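Local structure of lantibiotic dehydratase (Microbispora corallina, 5EHK) at residues A[188-193]-A[303-308]; A[248-253]-A[270-275]; A[849-854]-A[876-881]. The protein probably dehydrates serine and threonine residues of the NAI-107 precursor peptide in a tRNA-dependent reaction, as a step in making this lantibiotic. One frame throughout, in Å; residues are numbered along the deposited sequence.

Interaction 1: A[188-193]-A[303-308]; sequences RVLLAG and AAAEAR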
ATOM      1  N   ARG A 188     -27.869  -8.265 -46.280  1.00 45.62           N
ATOM      2  CA  ARG A 188     -28.455  -9.510 -45.781  1.00 41.95           C
ATOM      3  C   ARG A 188     -28.295 -10.664 -46.745  1.00 45.37           C
ATOM      4  O   ARG A 188     -28.327 -11.828 -46.332  1.00 47.62           O
ATOM      5  CB  ARG A 188     -29.934  -9.353 -45.464  1.00 42.78           C
ATOM      6  CG  ARG A 188     -30.266  -8.255 -44.492  1.00 41.21           C
ATOM      7  CD  ARG A 188     -31.724  -8.327 -44.127  1.00 34.95           C
ATOM      8  NE  ARG A 188     -32.091  -7.253 -43.217  1.00 49.70           N
ATOM      9  CZ  ARG A 188     -33.304  -7.100 -42.698  1.00 52.64           C
ATOM     10  NH1 ARG A 188     -34.261  -7.971 -42.993  1.00 52.15           N
ATOM     11  NH2 ARG A 188     -33.556  -6.090 -41.870  1.00 50.55           N
ATOM     12  N   VAL A 189     -28.135 -10.346 -48.025  1.00 43.70           N
ATOM     13  CA  VAL A 189     -28.017 -11.383 -49.044  1.00 49.06           C
ATOM     14  C   VAL A 189     -26.581 -11.889 -49.140  1.00 48.11           C
ATOM     15  O   VAL A 189     -26.345 -13.083 -49.389  1.00 47.71           O
ATOM     16  CB  VAL A 189     -28.651 -10.953 -50.429  1.00 51.44           C
ATOM     17  CG1 VAL A 189     -28.690  -9.434 -50.590  1.00 50.42           C
ATOM     18  CG2 VAL A 189     -27.966 -11.641 -51.613  1.00 45.08           C
ATOM     19  N   LEU A 190     -25.624 -10.987 -48.929  1.00 45.23           N
ATOM     20  CA  LEU A 190     -24.225 -11.400 -48.836  1.00 46.66           C
ATOM     21  C   LEU A 190     -24.035 -12.154 -47.525  1.00 43.41           C
ATOM     22  O   LEU A 190     -23.412 -13.217 -47.495  1.00 34.82           O
ATOM     23  CB  LEU A 190     -23.276 -10.199 -48.930  1.00 42.85           C
ATOM     24  CG  LEU A 190     -21.768 -10.405 -48.705  1.00 43.05           C
ATOM     25  CD1 LEU A 190     -21.180 -11.429 -49.662  1.00 35.94           C
ATOM     26  CD2 LEU A 190     -21.010  -9.078 -48.807  1.00 37.86           C
ATOM     27  N   LEU A 191     -24.604 -11.597 -46.452  1.00 45.66           N
ATOM     28  CA  LEU A 191     -24.512 -12.173 -45.110  1.00 45.62           C
ATOM     29  C   LEU A 191     -24.814 -13.675 -45.052  1.00 42.78           C
ATOM     30  O   LEU A 191     -24.141 -14.407 -44.332  1.00 41.75           O
ATOM     31  CB  LEU A 191     -25.400 -11.400 -44.125  1.00 44.04           C
ATOM     32  CG  LEU A 191     -25.275 -11.728 -42.633  1.00 47.11           C
ATOM     33  CD1 LEU A 191     -23.817 -11.901 -42.244  1.00 36.07           C
ATOM     34  CD2 LEU A 191     -25.929 -10.626 -41.779  1.00 38.32           C
ATOM     35  N   ALA A 192     -25.785 -14.140 -45.835  1.00 38.63           N
ATOM     36  CA  ALA A 192     -26.122 -15.558 -45.815  1.00 37.74           C
ATOM     37  C   ALA A 192     -25.079 -16.384 -46.547  1.00 44.70           C
ATOM     38  O   ALA A 192     -25.050 -17.620 -46.417  1.00 41.54           O
ATOM     39  CB  ALA A 192     -27.481 -15.789 -46.414  1.00 31.91           C
ATOM     40  N   GLY A 193     -24.199 -15.698 -47.277  1.00 42.24           N
ATOM     41  CA  GLY A 193     -23.155 -16.358 -48.049  1.00 40.40           C
ATOM     42  C   GLY A 193     -21.963 -16.752 -47.201  1.00 40.16           C
ATOM     43  O   GLY A 193     -21.314 -17.772 -47.449  1.00 38.56           O
ATOM     44  N   ALA A 303     -15.792 -13.977 -52.588  1.00 50.33           N
ATOM     45  CA  ALA A 303     -15.653 -14.883 -53.719  1.00 56.72           C
ATOM     46  C   ALA A 303     -16.204 -16.265 -53.382  1.00 54.63           C
ATOM     47  O   ALA A 303     -16.748 -16.937 -54.255  1.00 57.66           O
ATOM     48  CB  ALA A 303     -14.189 -14.993 -54.142  1.00 47.12           C
ATOM     49  N   ALA A 304     -16.060 -16.690 -52.125  1.00 53.55           N
ATOM     50  CA  ALA A 304     -16.627 -17.965 -51.694  1.00 52.84           C
ATOM     51  C   ALA A 304     -18.142 -17.870 -51.716  1.00 52.32           C
ATOM     52  O   ALA A 304     -18.838 -18.853 -51.974  1.00 50.38           O
ATOM     53  CB  ALA A 304     -16.135 -18.355 -50.302  1.00 35.47           C
ATOM     54  N   ALA A 305     -18.647 -16.668 -51.461  1.00 46.98           N
ATOM     55  CA  ALA A 305     -20.084 -16.455 -51.417  1.00 54.12           C
ATOM     56  C   ALA A 305     -20.680 -16.334 -52.818  1.00 62.86           C
ATOM     57  O   ALA A 305     -21.741 -16.901 -53.102  1.00 62.11           O
ATOM     58  CB  ALA A 305     -20.417 -15.217 -50.581  1.00 48.60           C
ATOM     59  N   GLU A 306     -19.991 -15.596 -53.687  1.00 60.60           N
ATOM     60  CA  GLU A 306     -20.430 -15.441 -55.060  1.00 63.14           C
ATOM     61  C   GLU A 306     -20.579 -16.799 -55.704  1.00 66.35           C
ATOM     62  O   GLU A 306     -21.663 -17.162 -56.172  1.00 70.67           O
ATOM     63  CB  GLU A 306     -19.415 -14.623 -55.854  1.00 60.03           C
ATOM     64  CG  GLU A 306     -19.422 -13.145 -55.524  1.00 69.03           C
ATOM     65  CD  GLU A 306     -18.241 -12.415 -56.139  1.00 70.41           C
ATOM     66  OE1 GLU A 306     -17.434 -13.088 -56.824  1.00 64.56           O
ATOM     67  OE2 GLU A 306     -18.110 -11.184 -55.916  1.00 62.24           O
ATOM     68  N   ALA A 307     -19.495 -17.568 -55.664  1.00 63.51           N
ATOM     69  CA  ALA A 307     -19.444 -18.877 -56.302  1.00 67.55           C
ATOM     70  C   ALA A 307     -20.126 -19.980 -55.502  1.00 72.08           C
ATOM     71  O   ALA A 307     -19.682 -21.129 -55.527  1.00 78.20           O
ATOM     72  CB  ALA A 307     -18.003 -19.260 -56.597  1.00 71.50           C
ATOM     73  N   ARG A 308     -21.180 -19.633 -54.768  1.00 74.03           N
ATOM     74  CA  ARG A 308     -21.963 -20.648 -54.065  1.00 79.10           C
ATOM     75  C   ARG A 308     -23.464 -20.514 -54.320  1.00 74.06           C
ATOM     76  O   ARG A 308     -24.206 -21.493 -54.232  1.00 67.69           O
ATOM     77  CB  ARG A 308     -21.611 -20.726 -52.577  1.00 79.50           C
ATOM     78  CG  ARG A 308     -22.099 -22.009 -51.926  1.00 78.97           C
ATOM     79  CD  ARG A 308     -21.274 -23.187 -52.490  1.00 82.79           C
ATOM     80  NE  ARG A 308     -19.883 -23.209 -52.025  1.00 85.90           N
ATOM     81  CZ  ARG A 308     -18.957 -24.083 -52.430  1.00 84.79           C
ATOM     82  NH1 ARG A 308     -19.252 -25.024 -53.327  1.00 66.73           N
ATOM     83  NH2 ARG A 308     -17.723 -24.010 -51.942  1.00 82.46           N
TER
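Gly193 N donates to Leu190 O at 2.6 Å, a bond that closes a turn between the two residues that touch Ala305. The helical turn before it is loosely made, since the bond from Ala192 N to Arg188 O is weak at 3.5 Å; Asp187 OD2, just ahead of it in the chain, accepts a hydrogen bond from Leu190 N. Across the contact no hydrogen bond forms, and everything converges on one methyl group. Ala305 CB points at the other segment and lies 3.9 Å from Gly193 CA. Here the two backbones come very near, with Gly193 CA 4.6 Å from Ala305 CA. Glycine suits the place because it has no side chain on the side it turns to the methyl, and alanine because its own is small enough to fit against bare backbone. The contact joins a helical turn, which leads directly into strand 195-198, the central strand of a small three-stranded antiparallel sheet, to the last turn of helix 294-306. Leu190 supplies the second touch. With CG anti to the backbone N (chi1 174°) and lying beside the carbonyl carbon, the branch reaches forward and sets CD1 4.0 Å from Ala305 CB. The same leucine packs on Met316, so it bridges Ala305 on helix 294-306 and a loop residue that follows that helix. Leu191 points the other way, onto Ala273 of helix 267-278, and the turn thus carries apolar groups on two sides. Helix 294-306 ends just beyond the touching alanine: Ala307 is the first residue to leave helical geometry, although its N still reaches Ala303 O at 3.2 Å. Glu306 turns away from the contact, and its OE2 forms a salt bridge with Arg328 NH2.

Interaction 2: A[248-253]-A[270-275]; sequences VLAGRL and GLLADM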
ATOM      1  N   VAL A 248     -20.813 -21.315 -38.347  1.00 36.88           N
ATOM      2  CA  VAL A 248     -21.857 -21.993 -39.115  1.00 32.44           C
ATOM      3  C   VAL A 248     -22.312 -21.074 -40.236  1.00 35.95           C
ATOM      4  O   VAL A 248     -22.320 -19.848 -40.065  1.00 35.74           O
ATOM      5  CB  VAL A 248     -23.082 -22.342 -38.215  1.00 34.77           C
ATOM      6  CG1 VAL A 248     -23.935 -21.106 -37.906  1.00 27.69           C
ATOM      7  CG2 VAL A 248     -23.935 -23.403 -38.854  1.00 37.76           C
ATOM      8  N   LEU A 249     -22.684 -21.649 -41.379  1.00 38.73           N
ATOM      9  CA  LEU A 249     -23.152 -20.851 -42.517  1.00 38.85           C
ATOM     10  C   LEU A 249     -24.418 -20.052 -42.169  1.00 43.48           C
ATOM     11  O   LEU A 249     -25.400 -20.628 -41.703  1.00 45.15           O
ATOM     12  CB  LEU A 249     -23.375 -21.742 -43.739  1.00 44.81           C
ATOM     13  CG  LEU A 249     -23.865 -21.048 -45.017  1.00 51.43           C
ATOM     14  CD1 LEU A 249     -22.920 -19.939 -45.450  1.00 43.38           C
ATOM     15  CD2 LEU A 249     -24.008 -22.075 -46.133  1.00 52.77           C
ATOM     16  N   ALA A 250     -24.391 -18.734 -42.380  1.00 43.36           N
ATOM     17  CA  ALA A 250     -25.451 -17.857 -41.865  1.00 39.91           C
ATOM     18  C   ALA A 250     -26.818 -18.164 -42.450  1.00 42.03           C
ATOM     19  O   ALA A 250     -27.827 -18.081 -41.759  1.00 41.50           O
ATOM     20  CB  ALA A 250     -25.106 -16.407 -42.085  1.00 33.33           C
ATOM     21  N   GLY A 251     -26.842 -18.532 -43.725  1.00 51.58           N
ATOM     22  CA  GLY A 251     -28.088 -18.858 -44.397  1.00 48.86           C
ATOM     23  C   GLY A 251     -28.765 -20.074 -43.794  1.00 44.63           C
ATOM     24  O   GLY A 251     -29.903 -19.973 -43.356  1.00 48.84           O
ATOM     25  N   ARG A 252     -28.051 -21.199 -43.724  1.00 40.77           N
ATOM     26  CA  ARG A 252     -28.579 -22.417 -43.107  1.00 42.65           C
ATOM     27  C   ARG A 252     -29.018 -22.140 -41.664  1.00 46.57           C
ATOM     28  O   ARG A 252     -30.006 -22.704 -41.184  1.00 49.87           O
ATOM     29  CB  ARG A 252     -27.529 -23.540 -43.132  1.00 45.19           C
ATOM     30  CG  ARG A 252     -27.064 -23.937 -44.531  1.00 56.40           C
ATOM     31  CD  ARG A 252     -25.930 -24.967 -44.550  1.00 53.53           C
ATOM     32  NE  ARG A 252     -25.668 -25.421 -45.921  1.00 64.59           N
ATOM     33  CZ  ARG A 252     -24.911 -26.471 -46.252  1.00 74.59           C
ATOM     34  NH1 ARG A 252     -24.321 -27.200 -45.309  1.00 68.26           N
ATOM     35  NH2 ARG A 252     -24.744 -26.801 -47.532  1.00 56.20           N
ATOM     36  N   LEU A 253     -28.296 -21.252 -40.987  1.00 46.98           N
ATOM     37  CA  LEU A 253     -28.634 -20.869 -39.622  1.00 47.75           C
ATOM     38  C   LEU A 253     -29.971 -20.140 -39.569  1.00 47.77           C
ATOM     39  O   LEU A 253     -30.837 -20.467 -38.756  1.00 46.28           O
ATOM     40  CB  LEU A 253     -27.534 -19.991 -39.013  1.00 39.23           C
ATOM     41  CG  LEU A 253     -27.847 -19.457 -37.610  1.00 42.88           C
ATOM     42  CD1 LEU A 253     -27.680 -20.532 -36.591  1.00 35.03           C
ATOM     43  CD2 LEU A 253     -26.959 -18.269 -37.247  1.00 44.45           C
ATOM     44  N   GLY A 270     -32.617 -10.600 -40.646  1.00 35.38           N
ATOM     45  CA  GLY A 270     -32.431  -9.241 -40.169  1.00 39.20           C
ATOM     46  C   GLY A 270     -32.029  -9.211 -38.697  1.00 47.56           C
ATOM     47  O   GLY A 270     -31.428  -8.241 -38.204  1.00 43.64           O
ATOM     48  N   LEU A 271     -32.354 -10.294 -37.992  1.00 46.25           N
ATOM     49  CA  LEU A 271     -31.935 -10.461 -36.609  1.00 43.30           C
ATOM     50  C   LEU A 271     -30.447 -10.809 -36.562  1.00 42.30           C
ATOM     51  O   LEU A 271     -29.689 -10.192 -35.812  1.00 41.35           O
ATOM     52  CB  LEU A 271     -32.768 -11.545 -35.917  1.00 36.30           C
ATOM     53  CG  LEU A 271     -32.632 -11.544 -34.399  1.00 42.23           C
ATOM     54  CD1 LEU A 271     -32.533 -10.113 -33.880  1.00 40.61           C
ATOM     55  CD2 LEU A 271     -33.793 -12.282 -33.754  1.00 42.63           C
ATOM     56  N   LEU A 272     -30.031 -11.775 -37.379  1.00 37.33           N
ATOM     57  CA  LEU A 272     -28.615 -12.089 -37.526  1.00 39.20           C
ATOM     58  C   LEU A 272     -27.798 -10.839 -37.879  1.00 42.60           C
ATOM     59  O   LEU A 272     -26.650 -10.695 -37.441  1.00 38.93           O
ATOM     60  CB  LEU A 272     -28.403 -13.159 -38.596  1.00 33.14           C
ATOM     61  CG  LEU A 272     -28.998 -14.548 -38.376  1.00 33.55           C
ATOM     62  CD1 LEU A 272     -28.434 -15.521 -39.390  1.00 36.78           C
ATOM     63  CD2 LEU A 272     -28.736 -15.058 -36.982  1.00 28.86           C
ATOM     64  N   ALA A 273     -28.409  -9.940 -38.653  1.00 38.92           N
ATOM     65  CA  ALA A 273     -27.770  -8.709 -39.115  1.00 37.94           C
ATOM     66  C   ALA A 273     -27.608  -7.683 -37.999  1.00 36.82           C
ATOM     67  O   ALA A 273     -26.576  -7.031 -37.897  1.00 35.36           O
ATOM     68  CB  ALA A 273     -28.543  -8.120 -40.260  1.00 48.00           C
ATOM     69  N   ASP A 274     -28.662  -7.481 -37.216  1.00 44.97           N
ATOM     70  CA  ASP A 274     -28.594  -6.628 -36.023  1.00 44.94           C
ATOM     71  C   ASP A 274     -27.553  -7.150 -35.031  1.00 45.22           C
ATOM     72  O   ASP A 274     -26.842  -6.376 -34.387  1.00 42.97           O
ATOM     73  CB  ASP A 274     -29.941  -6.619 -35.320  1.00 44.57           C
ATOM     74  CG  ASP A 274     -30.936  -5.746 -36.006  1.00 45.70           C
ATOM     75  OD1 ASP A 274     -30.491  -4.848 -36.754  1.00 50.61           O
ATOM     76  OD2 ASP A 274     -32.152  -5.972 -35.811  1.00 50.91           O
ATOM     77  N   MET A 275     -27.482  -8.474 -34.909  1.00 42.29           N
ATOM     78  CA  MET A 275     -26.558  -9.110 -33.978  1.00 44.59           C
ATOM     79  C   MET A 275     -25.121  -8.942 -34.440  1.00 38.94           C
ATOM     80  O   MET A 275     -24.237  -8.634 -33.637  1.00 37.89           O
ATOM     81  CB  MET A 275     -26.886 -10.594 -33.809  1.00 38.10           C
ATOM     82  CG  MET A 275     -28.135 -10.864 -32.990  1.00 37.14           C
ATOM     83  SD  MET A 275     -28.424 -12.638 -32.854  1.00 41.01           S
ATOM     84  CE  MET A 275     -28.840 -12.752 -31.130  1.00 36.09           C
TER
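Ala250, Leu253 and Leu272 join two successive helices, 250-260 and 267-278. With helix 235-243 and the small antiparallel sheet of strands 248-249, 195-198 and 281-283, the topology is consistent with the winged helix-turn-helix element that binds leader peptides in related dehydratases, though no such role is established here. The touching side chains are buried and apolar, as suits the inside of so small a unit. Leu253 and Leu272 carry the contact with their terminal methyls: CD2 of Leu253 sits over the fork of Leu272, 3.7 Å from Leu272 CD2 and 3.8 Å from Leu272 CD1. A chi1 of 176° swings the branch of Leu253 away from its own N, while Leu272 holds its branch opposite its carbonyl carbon. Both leucines also meet helix 235-243, through Ala243 and Ile240 respectively, and Leu253 and Ala250 rest on Val196. Ala250 opens the helix right after the N-cap residue Leu249, whose O receives Leu253 N at 3.0 Å. The small methyl of Ala250 lets Leu272 come close to the first turn, so that Leu272 CD1 packs 3.5 Å from Ala250 O.

Interaction 3: A[849-854]-A[876-881]; sequences HGADRW and EKLWAG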
ATOM      1  N   HIS A 849     -36.036 -21.371  20.527  1.00 24.36           N
ATOM      2  CA  HIS A 849     -36.764 -21.111  19.285  1.00 27.95           C
ATOM      3  C   HIS A 849     -36.529 -22.257  18.311  1.00 26.29           C
ATOM      4  O   HIS A 849     -36.810 -22.160  17.112  1.00 20.78           O
ATOM      5  CB  HIS A 849     -36.338 -19.794  18.661  1.00 29.26           C
ATOM      6  CG  HIS A 849     -36.889 -18.599  19.359  1.00 25.76           C
ATOM      7  ND1 HIS A 849     -38.032 -17.960  18.942  1.00 24.69           N
ATOM      8  CD2 HIS A 849     -36.444 -17.914  20.438  1.00 30.69           C
ATOM      9  CE1 HIS A 849     -38.275 -16.938  19.743  1.00 26.99           C
ATOM     10  NE2 HIS A 849     -37.328 -16.889  20.660  1.00 30.19           N
ATOM     11  N   GLY A 850     -35.955 -23.328  18.843  1.00 28.41           N
ATOM     12  CA  GLY A 850     -35.848 -24.572  18.116  1.00 30.64           C
ATOM     13  C   GLY A 850     -34.685 -24.698  17.161  1.00 28.28           C
ATOM     14  O   GLY A 850     -34.713 -25.578  16.303  1.00 32.06           O
ATOM     15  N   ALA A 851     -33.653 -23.867  17.310  1.00 26.54           N
ATOM     16  CA  ALA A 851     -32.486 -24.000  16.442  1.00 22.93           C
ATOM     17  C   ALA A 851     -31.845 -25.325  16.791  1.00 20.62           C
ATOM     18  O   ALA A 851     -31.754 -25.670  17.964  1.00 24.54           O
ATOM     19  CB  ALA A 851     -31.519 -22.856  16.644  1.00 21.12           C
ATOM     20  N   ASP A 852     -31.451 -26.094  15.780  1.00 18.31           N
ATOM     21  CA  ASP A 852     -31.002 -27.472  16.017  1.00 19.23           C
ATOM     22  C   ASP A 852     -29.484 -27.568  16.019  1.00 22.80           C
ATOM     23  O   ASP A 852     -28.898 -28.527  16.534  1.00 26.63           O
ATOM     24  CB  ASP A 852     -31.639 -28.454  15.010  1.00 16.05           C
ATOM     25  CG  ASP A 852     -30.909 -28.502  13.661  1.00 23.28           C
ATOM     26  OD1 ASP A 852     -30.862 -29.583  13.062  1.00 24.12           O
ATOM     27  OD2 ASP A 852     -30.407 -27.469  13.167  1.00 26.79           O
ATOM     28  N   ARG A 853     -28.854 -26.572  15.417  1.00 18.29           N
ATOM     29  CA  ARG A 853     -27.413 -26.495  15.378  1.00 20.27           C
ATOM     30  C   ARG A 853     -26.977 -25.046  15.533  1.00 19.79           C
ATOM     31  O   ARG A 853     -27.629 -24.136  15.028  1.00 16.21           O
ATOM     32  CB  ARG A 853     -26.896 -27.057  14.061  1.00 18.98           C
ATOM     33  CG  ARG A 853     -26.969 -28.551  13.962  1.00 20.38           C
ATOM     34  CD  ARG A 853     -25.994 -29.195  14.927  1.00 24.91           C
ATOM     35  NE  ARG A 853     -26.203 -30.640  15.013  1.00 29.50           N
ATOM     36  CZ  ARG A 853     -26.140 -31.350  16.137  1.00 24.70           C
ATOM     37  NH1 ARG A 853     -25.852 -30.762  17.283  1.00 24.03           N
ATOM     38  NH2 ARG A 853     -26.355 -32.658  16.106  1.00 29.80           N
ATOM     39  N   TRP A 854     -25.865 -24.832  16.223  1.00 17.71           N
ATOM     40  CA  TRP A 854     -25.288 -23.501  16.312  1.00 16.07           C
ATOM     41  C   TRP A 854     -23.783 -23.658  16.376  1.00 15.10           C
ATOM     42  O   TRP A 854     -23.303 -24.708  16.784  1.00 14.37           O
ATOM     43  CB  TRP A 854     -25.798 -22.751  17.544  1.00 10.89           C
ATOM     44  CG  TRP A 854     -25.053 -23.147  18.775  1.00 14.59           C
ATOM     45  CD1 TRP A 854     -25.340 -24.194  19.592  1.00 13.34           C
ATOM     46  CD2 TRP A 854     -23.893 -22.517  19.325  1.00 11.56           C
ATOM     47  NE1 TRP A 854     -24.441 -24.254  20.609  1.00 13.43           N
ATOM     48  CE2 TRP A 854     -23.538 -23.234  20.477  1.00 11.51           C
ATOM     49  CE3 TRP A 854     -23.114 -21.413  18.952  1.00 12.09           C
ATOM     50  CZ2 TRP A 854     -22.455 -22.890  21.271  1.00 13.28           C
ATOM     51  CZ3 TRP A 854     -22.040 -21.068  19.729  1.00 11.03           C
ATOM     52  CH2 TRP A 854     -21.715 -21.805  20.880  1.00 15.39           C
ATOM     53  N   GLU A 876     -39.496 -20.153   9.771  1.00 34.14           N
ATOM     54  CA  GLU A 876     -40.405 -19.254  10.500  1.00 37.12           C
ATOM     55  C   GLU A 876     -39.902 -18.934  11.901  1.00 40.68           C
ATOM     56  O   GLU A 876     -39.826 -17.768  12.298  1.00 40.06           O
ATOM     57  CB  GLU A 876     -41.822 -19.828  10.603  1.00 41.73           C
ATOM     58  CG  GLU A 876     -42.593 -19.928   9.280  1.00 60.33           C
ATOM     59  CD  GLU A 876     -42.347 -21.235   8.513  1.00 68.07           C
ATOM     60  OE1 GLU A 876     -41.400 -21.994   8.859  1.00 58.79           O
ATOM     61  OE2 GLU A 876     -43.124 -21.503   7.565  1.00 69.53           O
ATOM     62  N   LYS A 877     -39.554 -19.981  12.644  1.00 41.70           N
ATOM     63  CA  LYS A 877     -39.068 -19.835  14.007  1.00 37.16           C
ATOM     64  C   LYS A 877     -37.794 -18.979  14.023  1.00 40.59           C
ATOM     65  O   LYS A 877     -37.626 -18.104  14.886  1.00 34.37           O
ATOM     66  CB  LYS A 877     -38.806 -21.215  14.624  1.00 30.54           C
ATOM     67  CG  LYS A 877     -40.060 -22.018  14.963  1.00 34.82           C
ATOM     68  CD  LYS A 877     -39.690 -23.398  15.470  1.00 31.81           C
ATOM     69  CE  LYS A 877     -40.871 -24.132  16.059  1.00 33.99           C
ATOM     70  NZ  LYS A 877     -40.427 -25.467  16.545  1.00 38.12           N
ATOM     71  N   LEU A 878     -36.918 -19.222  13.049  1.00 34.06           N
ATOM     72  CA  LEU A 878     -35.649 -18.512  12.958  1.00 32.17           C
ATOM     73  C   LEU A 878     -35.888 -17.014  12.723  1.00 35.27           C
ATOM     74  O   LEU A 878     -35.479 -16.176  13.525  1.00 34.39           O
ATOM     75  CB  LEU A 878     -34.791 -19.106  11.832  1.00 33.22           C
ATOM     76  CG  LEU A 878     -33.388 -19.649  12.152  1.00 32.95           C
ATOM     77  CD1 LEU A 878     -33.328 -20.610  13.345  1.00 22.74           C
ATOM     78  CD2 LEU A 878     -32.820 -20.327  10.933  1.00 36.95           C
ATOM     79  N   TRP A 879     -36.585 -16.679  11.646  1.00 35.17           N
ATOM     80  CA  TRP A 879     -36.693 -15.287  11.235  1.00 31.31           C
ATOM     81  C   TRP A 879     -37.789 -14.458  11.879  1.00 31.38           C
ATOM     82  O   TRP A 879     -37.689 -13.237  11.907  1.00 36.31           O
ATOM     83  CB  TRP A 879     -36.808 -15.213   9.723  1.00 30.02           C
ATOM     84  CG  TRP A 879     -35.602 -15.743   9.095  1.00 29.37           C
ATOM     85  CD1 TRP A 879     -35.353 -17.036   8.775  1.00 32.69           C
ATOM     86  CD2 TRP A 879     -34.443 -14.996   8.712  1.00 37.42           C
ATOM     87  NE1 TRP A 879     -34.106 -17.154   8.209  1.00 37.05           N
ATOM     88  CE2 TRP A 879     -33.524 -15.913   8.158  1.00 36.91           C
ATOM     89  CE3 TRP A 879     -34.093 -13.641   8.781  1.00 27.33           C
ATOM     90  CZ2 TRP A 879     -32.281 -15.521   7.669  1.00 32.17           C
ATOM     91  CZ3 TRP A 879     -32.866 -13.256   8.298  1.00 26.47           C
ATOM     92  CH2 TRP A 879     -31.970 -14.193   7.750  1.00 30.29           C
ATOM     93  N   ALA A 880     -38.828 -15.083  12.407  1.00 29.73           N
ATOM     94  CA  ALA A 880     -39.891 -14.282  13.006  1.00 30.56           C
ATOM     95  C   ALA A 880     -39.867 -14.361  14.525  1.00 31.74           C
ATOM     96  O   ALA A 880     -40.447 -13.519  15.221  1.00 30.73           O
ATOM     97  CB  ALA A 880     -41.240 -14.693  12.470  1.00 34.97           C
ATOM     98  N   GLY A 881     -39.174 -15.371  15.037  1.00 32.80           N
ATOM     99  CA  GLY A 881     -39.100 -15.585  16.468  1.00 32.19           C
ATOM    100  C   GLY A 881     -37.729 -15.272  17.023  1.00 32.00           C
ATOM    101  O   GLY A 881     -37.585 -14.363  17.844  1.00 34.65           O
TER
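A chi1 of -75° sets the ring of His849 on the far side from its carbonyl carbon, and chi2 of -96° brings the CE1-ND1 side of the imidazole up to the backbone of Gly881. The ring atom CE1 lies 3.2 Å from Gly881 C, and ND1 lies 3.6 Å from Gly881 CA. The ring meets this carbonyl carbon obliquely. Glycine suits the helix position because a bare alpha carbon admits the ring. Further round, His849 NE2 is hydrogen-bonded to Glu885 OE1 of the same helix as Gly881, which probably restrains the rotation of the imidazole. Lys877 adds the aliphatic part of its extended chain: its CB lies 3.3 Å from His849 O and its CD 3.5 Å from the same atom, while NZ has a weak, long ion pair with Glu874. Beyond them, Ala851 CB touches Leu878 CD1 at 4.4 Å, and Leu878 in turn packs on Leu820 of strand 819-824. The helix also meets the second subunit, where Ala880 packs on Ala880 of that chain. Gly850, at positive phi (83°), is the C-prime residue of a Schellman motif, with Ala851 N bonded to Gly846 O and Gly850 N to Ile847 O, which ends helix 839-848 and turns the chain toward strand 853-861.

How the interactions relate
From the N terminus, the chain first passes through 188-193, runs on through strand 195-198 and helix 235-243, and reaches 248-253. The short loop of interaction 2 closes when 270-275 returns, and only later does 303-308 come back to close interaction 1, so interaction 2 is nested inside it. The two touch: Leu191 O packs on Ala250 CB, and Arg188 lies on Gly270. Interaction 2 holds a small helical and sheet unit together internally, and interaction 1 fastens it to helix 294-306. Interaction 3 follows in series, its centre about 67 Å from that of interaction 1; it closes a loop through the hairpin of strands 853-861 and 864-872, joining the end of helix 839-848 to the start of helix 875-895.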